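Local atomic coordinates of mitotic checkpoint control protein kinase BUB1 (Drosophila melanogaster, PDB entry 6JKK), a protein that probably acts as an ATP-binding protein kinase of the mitotic checkpoint, working at kinetochores during chromosome segregation. Residues R104-Y114 and D168-I178; V142-T150 and I332-Q340. All coordinates share one frame; numbering follows the deposited sequence.

Contact 1: residues R104-Y114 and D168-I178; sequences RLTSEQMIPSY and DIVDHLHAMGI
R104 touches M176 twice, CB against SD and NH1 at the backbone O, where the end of helix αC (R104) and the αC-β4 loop that follows, to Y114, dock on helix αE near its C-terminal end. Followed outward, R104 CB rests 3.7 Å from M176 SD. The chain extends from CG to NE (chi2 176°), with CD 3.6 Å from M176 O. At the tip, NH1 donates to M176 O over 2.8 Å, nearly in line with the carbonyl (C=O...N 169°), and also meets I178 CD1. NH2 turns to D213 and E100 in salt bridges. Further along, Y114 OH donates to I169 O over 2.6 Å, in the carbonyl plane on a lone pair. That oxygen also keeps its helical bond from L173 N, so two donors grip it. CE1 of the Y114 ring lies 3.5 Å from I169 CG2. A phenylalanine here would probably cost I169 O its second donor and remove the hydrogen bond that ties loop to helix. M110 lays CG over one face of the H172 imidazole, a CH-pi contact 3.6 Å from the centroid, and the bend at chi2 keeps SD over that face too. The same ring is held by H172 ND1 donating to D168 O over 2.9 Å, with that oxygen 2° from the ring plane.

Contact 2: residues V142-T150 and I332-Q340; sequences VCNKVKSVT and ISKFNTILQ
V142 and V146, one turn apart on helix 139-150, meet the F335 ring where this helix, αD of the kinase C-lobe, crosses the C-terminal helix 325-339. The axes of the two short segments lie 10.3 Å apart at closest approach and cross at 99°, nearly perpendicular, which confines the contact to a compact patch. Packing is close around F335 and I338. V142 CG1 comes within 3.5 Å of F335 CZ, and V146 CG2 lies 3.8 Å from F335 CE1; both valines meet the ring obliquely. F335 gets there because its CG stands anti to the backbone N (chi1 176°), swinging the ring toward helix 139-150. L339 CD2 extends the patch, 4.1 Å from V142 CG1. I338, which buries more surface here than any other residue, sends CD1 to T150 CG2 at 3.6 Å. The hydroxyl of T150 turns back to its own helix and donates to V146 O, which presents the methyl to I338.

Toward solvent the fit is looser. The exposed V149 meets I338 through CG2 against CG2 at 4.0 Å. Beside it K145 stretches out fully extended, and its NZ donates to a water 2.7 Å away that in turn donates to L339 O. Side-chain packing is therefore apolar, and the hydrogen-bonded link runs through water; the lysine's positive charge would probably also be favoured beside the carbonyls ending helix 325-339.

In the fold
Along the chain the segments alternate: 104-114, 142-150, 168-178, then 332-340. The centres of the two contacts lie about 27 Å apart and their nearest atoms about 13 Å apart, so they do not touch. Helix 156-175 relates them. It follows helix 139-150 directly in the chain; its far end carries contact 1, while residues near its start, V158 and H161, receive F335 and I332 of helix 325-339. Contact 1 thus joins the end of helix 92-104 and the loop after it, part of the N-lobe, to the C-lobe, whereas contact 2 fastens the chain's last helix within the C-lobe. L190 of strand 188-190 also touches V142, F335 and L339.

Contact 1: residues R104-Y114 and D168-I178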
# COMPACT_ATOMS: atom_id res chain seq x y z
N ARG A 104 -16.22 -4.80 2.61
CA ARG A 104 -15.98 -5.43 3.91
C ARG A 104 -15.69 -4.44 5.03
O ARG A 104 -15.79 -4.78 6.21
CB ARG A 104 -14.85 -6.46 3.82
CG ARG A 104 -15.15 -7.62 2.88
CD ARG A 104 -13.96 -8.55 2.74
NE ARG A 104 -14.17 -9.49 1.64
CZ ARG A 104 -13.27 -10.37 1.22
NH1 ARG A 104 -12.09 -10.44 1.82
NH2 ARG A 104 -13.54 -11.17 0.20
N LEU A 105 -15.33 -3.22 4.64
CA LEU A 105 -15.03 -2.15 5.60
C LEU A 105 -16.22 -1.88 6.51
O LEU A 105 -17.36 -1.91 6.05
CB LEU A 105 -14.70 -0.85 4.85
CG LEU A 105 -13.25 -0.60 4.43
CD1 LEU A 105 -13.14 0.67 3.62
CD2 LEU A 105 -12.39 -0.51 5.66
N THR A 106 -15.95 -1.62 7.78
CA THR A 106 -16.98 -1.11 8.69
C THR A 106 -16.59 0.24 9.32
O THR A 106 -17.44 1.11 9.52
CB THR A 106 -17.37 -2.13 9.78
OG1 THR A 106 -16.23 -2.91 10.14
CG2 THR A 106 -18.46 -3.07 9.27
N SER A 107 -15.30 0.41 9.59
CA SER A 107 -14.82 1.62 10.26
C SER A 107 -14.93 2.86 9.38
O SER A 107 -14.43 2.88 8.25
CB SER A 107 -13.36 1.43 10.69
OG SER A 107 -12.86 2.58 11.35
N GLU A 108 -15.60 3.89 9.89
CA GLU A 108 -15.60 5.21 9.26
C GLU A 108 -14.17 5.70 9.17
O GLU A 108 -13.74 6.29 8.18
CB GLU A 108 -16.44 6.20 10.07
CG GLU A 108 -17.95 6.11 9.85
CD GLU A 108 -18.54 4.78 10.29
OE1 GLU A 108 -18.09 4.24 11.32
OE2 GLU A 108 -19.44 4.27 9.60
N GLN A 109 -13.41 5.43 10.23
CA GLN A 109 -12.01 5.84 10.33
C GLN A 109 -11.14 5.33 9.18
O GLN A 109 -10.22 6.04 8.74
CB GLN A 109 -11.43 5.38 11.67
CG GLN A 109 -10.02 5.88 11.96
CD GLN A 109 -9.41 5.22 13.17
OE1 GLN A 109 -9.88 4.18 13.63
NE2 GLN A 109 -8.35 5.82 13.70
N MET A 110 -11.43 4.13 8.68
CA MET A 110 -10.54 3.44 7.74
C MET A 110 -10.93 3.58 6.26
O MET A 110 -10.15 3.23 5.38
CB MET A 110 -10.43 1.96 8.10
CG MET A 110 -9.60 1.68 9.34
SD MET A 110 -7.91 2.31 9.20
CE MET A 110 -7.94 3.45 10.57
N ILE A 111 -12.12 4.09 5.99
CA ILE A 111 -12.56 4.23 4.60
C ILE A 111 -11.60 5.06 3.71
O ILE A 111 -11.26 4.62 2.61
CB ILE A 111 -14.03 4.69 4.51
CG1 ILE A 111 -14.96 3.58 5.04
CG2 ILE A 111 -14.40 5.05 3.08
CD1 ILE A 111 -16.31 4.08 5.52
N PRO A 112 -11.13 6.23 4.19
CA PRO A 112 -10.17 6.98 3.37
C PRO A 112 -8.79 6.31 3.25
O PRO A 112 -7.96 6.80 2.47
CB PRO A 112 -10.02 8.30 4.13
CG PRO A 112 -11.27 8.43 4.94
CD PRO A 112 -11.58 7.02 5.35
N SER A 113 -8.56 5.24 3.99
CA SER A 113 -7.23 4.62 4.05
C SER A 113 -6.95 3.65 2.91
O SER A 113 -5.83 3.15 2.80
CB SER A 113 -7.04 3.87 5.38
OG SER A 113 -7.44 4.66 6.47
N TYR A 114 -7.96 3.37 2.09
CA TYR A 114 -7.79 2.43 0.99
C TYR A 114 -8.27 3.08 -0.30
O TYR A 114 -9.33 3.70 -0.32
CB TYR A 114 -8.58 1.14 1.25
CG TYR A 114 -8.25 0.54 2.60
CD1 TYR A 114 -7.07 -0.18 2.79
CD2 TYR A 114 -9.08 0.75 3.69
CE1 TYR A 114 -6.75 -0.70 4.03
CE2 TYR A 114 -8.77 0.23 4.93
CZ TYR A 114 -7.61 -0.49 5.10
OH TYR A 114 -7.31 -1.00 6.34
N ASP A 168 -1.91 0.59 11.47
CA ASP A 168 -3.36 0.57 11.65
C ASP A 168 -4.03 0.17 10.33
O ASP A 168 -4.98 -0.61 10.32
CB ASP A 168 -3.86 1.95 12.09
CG ASP A 168 -4.93 1.88 13.17
OD1 ASP A 168 -5.12 0.80 13.78
OD2 ASP A 168 -5.57 2.92 13.43
N ILE A 169 -3.52 0.70 9.23
CA ILE A 169 -4.11 0.41 7.92
C ILE A 169 -3.96 -1.07 7.54
O ILE A 169 -4.90 -1.70 7.05
CB ILE A 169 -3.49 1.32 6.83
CG1 ILE A 169 -3.90 2.78 7.06
CG2 ILE A 169 -3.91 0.87 5.44
CD1 ILE A 169 -3.10 3.80 6.24
N VAL A 170 -2.77 -1.62 7.78
CA VAL A 170 -2.50 -3.02 7.47
C VAL A 170 -3.29 -3.95 8.40
O VAL A 170 -3.83 -4.97 7.96
CB VAL A 170 -0.98 -3.31 7.56
CG1 VAL A 170 -0.69 -4.79 7.41
CG2 VAL A 170 -0.26 -2.52 6.49
N ASP A 171 -3.35 -3.60 9.68
CA ASP A 171 -4.12 -4.38 10.65
C ASP A 171 -5.58 -4.52 10.20
O ASP A 171 -6.14 -5.62 10.18
CB ASP A 171 -4.04 -3.73 12.03
CG ASP A 171 -4.41 -4.68 13.16
OD1 ASP A 171 -4.06 -5.88 13.09
OD2 ASP A 171 -5.04 -4.23 14.14
N HIS A 172 -6.20 -3.40 9.82
CA HIS A 172 -7.59 -3.45 9.37
C HIS A 172 -7.73 -4.19 8.04
O HIS A 172 -8.75 -4.84 7.80
CB HIS A 172 -8.18 -2.04 9.26
CG HIS A 172 -8.57 -1.45 10.57
ND1 HIS A 172 -7.68 -0.81 11.40
CD2 HIS A 172 -9.77 -1.40 11.20
CE1 HIS A 172 -8.30 -0.40 12.49
NE2 HIS A 172 -9.58 -0.74 12.39
N LEU A 173 -6.72 -4.10 7.18
CA LEU A 173 -6.76 -4.83 5.91
C LEU A 173 -6.71 -6.34 6.14
O LEU A 173 -7.45 -7.10 5.52
CB LEU A 173 -5.61 -4.39 4.99
CG LEU A 173 -5.63 -5.00 3.58
CD1 LEU A 173 -6.69 -4.32 2.72
CD2 LEU A 173 -4.27 -4.89 2.92
N HIS A 174 -5.82 -6.78 7.03
CA HIS A 174 -5.69 -8.20 7.31
C HIS A 174 -6.95 -8.73 8.01
O HIS A 174 -7.34 -9.88 7.81
CB HIS A 174 -4.41 -8.47 8.11
CG HIS A 174 -3.16 -8.25 7.32
ND1 HIS A 174 -1.90 -8.40 7.85
CD2 HIS A 174 -2.98 -7.89 6.02
CE1 HIS A 174 -0.99 -8.15 6.92
NE2 HIS A 174 -1.62 -7.84 5.80
N ALA A 175 -7.59 -7.89 8.81
CA ALA A 175 -8.82 -8.29 9.49
C ALA A 175 -9.95 -8.59 8.50
O ALA A 175 -10.91 -9.31 8.82
CB ALA A 175 -9.26 -7.21 10.47
N MET A 176 -9.83 -8.02 7.31
CA MET A 176 -10.77 -8.26 6.23
C MET A 176 -10.34 -9.44 5.35
O MET A 176 -11.01 -9.78 4.37
CB MET A 176 -10.93 -7.00 5.37
CG MET A 176 -11.68 -5.86 6.06
SD MET A 176 -11.96 -4.41 5.02
CE MET A 176 -10.37 -3.58 5.11
N GLY A 177 -9.22 -10.08 5.70
CA GLY A 177 -8.76 -11.26 4.98
C GLY A 177 -8.09 -10.95 3.65
O GLY A 177 -8.08 -11.79 2.74
N ILE A 178 -7.52 -9.76 3.55
CA ILE A 178 -6.83 -9.36 2.33
C ILE A 178 -5.33 -9.13 2.58
O ILE A 178 -4.95 -8.46 3.54
CB ILE A 178 -7.45 -8.07 1.73
CG1 ILE A 178 -8.95 -8.28 1.47
CG2 ILE A 178 -6.72 -7.64 0.45
CD1 ILE A 178 -9.25 -8.98 0.15
O HOH W 1 -7.06 4.10 15.49

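Contact 2: residues V142-T150 and I332-Q340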
# COMPACT_ATOMS: atom_id res chain seq x y z
N VAL A 142 7.36 12.04 -0.94
CA VAL A 142 7.44 12.83 0.29
C VAL A 142 8.79 12.67 0.97
O VAL A 142 9.43 13.65 1.35
CB VAL A 142 6.31 12.42 1.27
CG1 VAL A 142 6.53 13.06 2.64
CG2 VAL A 142 4.96 12.80 0.71
N CYS A 143 9.22 11.42 1.13
CA CYS A 143 10.51 11.11 1.76
C CYS A 143 11.67 11.81 1.05
O CYS A 143 12.60 12.34 1.68
CB CYS A 143 10.72 9.60 1.70
SG CYS A 143 11.78 8.90 2.97
N ASN A 144 11.62 11.80 -0.27
CA ASN A 144 12.69 12.38 -1.06
C ASN A 144 12.63 13.90 -1.04
O ASN A 144 13.65 14.57 -1.00
CB ASN A 144 12.65 11.83 -2.49
CG ASN A 144 13.12 10.39 -2.57
OD1 ASN A 144 14.02 9.98 -1.82
ND2 ASN A 144 12.53 9.60 -3.46
N LYS A 145 11.42 14.44 -1.05
CA LYS A 145 11.27 15.89 -0.99
C LYS A 145 11.80 16.43 0.35
O LYS A 145 12.49 17.45 0.39
CB LYS A 145 9.82 16.32 -1.21
CG LYS A 145 9.58 17.81 -1.03
CD LYS A 145 8.17 18.19 -1.45
CE LYS A 145 7.95 19.70 -1.37
NZ LYS A 145 6.56 20.09 -1.78
N VAL A 146 11.49 15.72 1.43
CA VAL A 146 11.95 16.11 2.77
C VAL A 146 13.48 16.10 2.85
O VAL A 146 14.10 17.01 3.42
CB VAL A 146 11.35 15.19 3.85
CG1 VAL A 146 12.12 15.32 5.17
CG2 VAL A 146 9.88 15.50 4.06
N LYS A 147 14.09 15.07 2.27
CA LYS A 147 15.55 14.96 2.29
C LYS A 147 16.18 16.04 1.41
O LYS A 147 17.26 16.54 1.71
CB LYS A 147 16.01 13.56 1.87
CG LYS A 147 16.00 12.52 2.99
CD LYS A 147 16.29 11.12 2.46
CE LYS A 147 14.99 10.33 2.26
NZ LYS A 147 15.16 9.17 1.35
N SER A 148 15.49 16.38 0.33
CA SER A 148 15.96 17.42 -0.60
C SER A 148 15.97 18.78 0.08
O SER A 148 16.91 19.57 -0.10
CB SER A 148 15.06 17.46 -1.83
OG SER A 148 15.36 18.60 -2.62
N VAL A 149 14.93 19.05 0.86
CA VAL A 149 14.77 20.34 1.52
C VAL A 149 15.62 20.48 2.77
O VAL A 149 16.21 21.53 3.01
CB VAL A 149 13.28 20.62 1.85
CG1 VAL A 149 13.13 21.90 2.65
CG2 VAL A 149 12.46 20.71 0.58
N THR A 150 15.70 19.42 3.57
CA THR A 150 16.38 19.51 4.87
C THR A 150 17.81 18.99 4.86
O THR A 150 18.57 19.27 5.80
CB THR A 150 15.60 18.78 5.99
OG1 THR A 150 15.65 17.36 5.77
CG2 THR A 150 14.16 19.23 6.02
N ILE A 332 6.23 17.73 13.51
CA ILE A 332 5.09 17.57 12.60
C ILE A 332 4.81 18.89 11.89
O ILE A 332 4.55 18.92 10.68
CB ILE A 332 3.82 17.10 13.35
CG1 ILE A 332 3.97 15.65 13.81
CG2 ILE A 332 2.58 17.24 12.47
CD1 ILE A 332 2.75 15.12 14.54
N SER A 333 4.87 19.98 12.66
CA SER A 333 4.67 21.32 12.11
C SER A 333 5.68 21.60 10.99
O SER A 333 5.32 22.04 9.90
CB SER A 333 4.80 22.36 13.22
OG SER A 333 4.57 23.67 12.73
N LYS A 334 6.95 21.30 11.26
CA LYS A 334 8.01 21.50 10.29
C LYS A 334 7.84 20.61 9.06
O LYS A 334 8.11 21.03 7.93
CB LYS A 334 9.37 21.26 10.94
CG LYS A 334 9.76 22.30 11.98
CD LYS A 334 11.13 22.01 12.58
CE LYS A 334 11.15 20.71 13.38
NZ LYS A 334 12.43 20.53 14.13
N PHE A 335 7.40 19.37 9.28
CA PHE A 335 7.13 18.43 8.20
C PHE A 335 6.01 18.94 7.31
O PHE A 335 6.14 18.93 6.07
CB PHE A 335 6.76 17.06 8.79
CG PHE A 335 6.38 16.04 7.76
CD1 PHE A 335 7.34 15.23 7.17
CD2 PHE A 335 5.05 15.88 7.38
CE1 PHE A 335 6.98 14.28 6.22
CE2 PHE A 335 4.70 14.94 6.42
CZ PHE A 335 5.66 14.13 5.86
N ASN A 336 4.91 19.36 7.92
CA ASN A 336 3.76 19.86 7.16
C ASN A 336 4.12 21.10 6.35
O ASN A 336 3.65 21.28 5.21
CB ASN A 336 2.58 20.15 8.09
CG ASN A 336 1.84 18.89 8.51
OD1 ASN A 336 1.99 17.83 7.89
ND2 ASN A 336 1.03 18.99 9.57
N THR A 337 4.95 21.96 6.92
CA THR A 337 5.41 23.16 6.23
C THR A 337 6.19 22.82 4.95
O THR A 337 6.03 23.48 3.92
CB THR A 337 6.24 24.07 7.16
OG1 THR A 337 5.40 24.56 8.21
CG2 THR A 337 6.82 25.26 6.40
N ILE A 338 7.03 21.79 5.03
CA ILE A 338 7.80 21.34 3.87
C ILE A 338 6.84 20.84 2.78
O ILE A 338 7.06 21.08 1.58
CB ILE A 338 8.81 20.24 4.26
CG1 ILE A 338 9.91 20.82 5.16
CG2 ILE A 338 9.43 19.60 3.01
CD1 ILE A 338 10.65 19.77 5.96
N LEU A 339 5.79 20.15 3.20
CA LEU A 339 4.75 19.64 2.30
C LEU A 339 4.01 20.74 1.57
O LEU A 339 3.69 20.59 0.39
CB LEU A 339 3.70 18.86 3.10
CG LEU A 339 3.94 17.50 3.71
CD1 LEU A 339 2.68 17.06 4.44
CD2 LEU A 339 4.34 16.49 2.65
N GLN A 340 3.71 21.82 2.30
CA GLN A 340 2.79 22.88 1.87
C GLN A 340 1.61 22.39 1.03
O GLN A 340 0.64 23.11 0.80
CB GLN A 340 3.54 24.03 1.18
CG GLN A 340 4.26 23.66 -0.11
CD GLN A 340 5.61 24.34 -0.25
OE1 GLN A 340 5.89 25.34 0.41
NE2 GLN A 340 6.46 23.79 -1.11
O HOH W 2 4.57 18.41 -1.28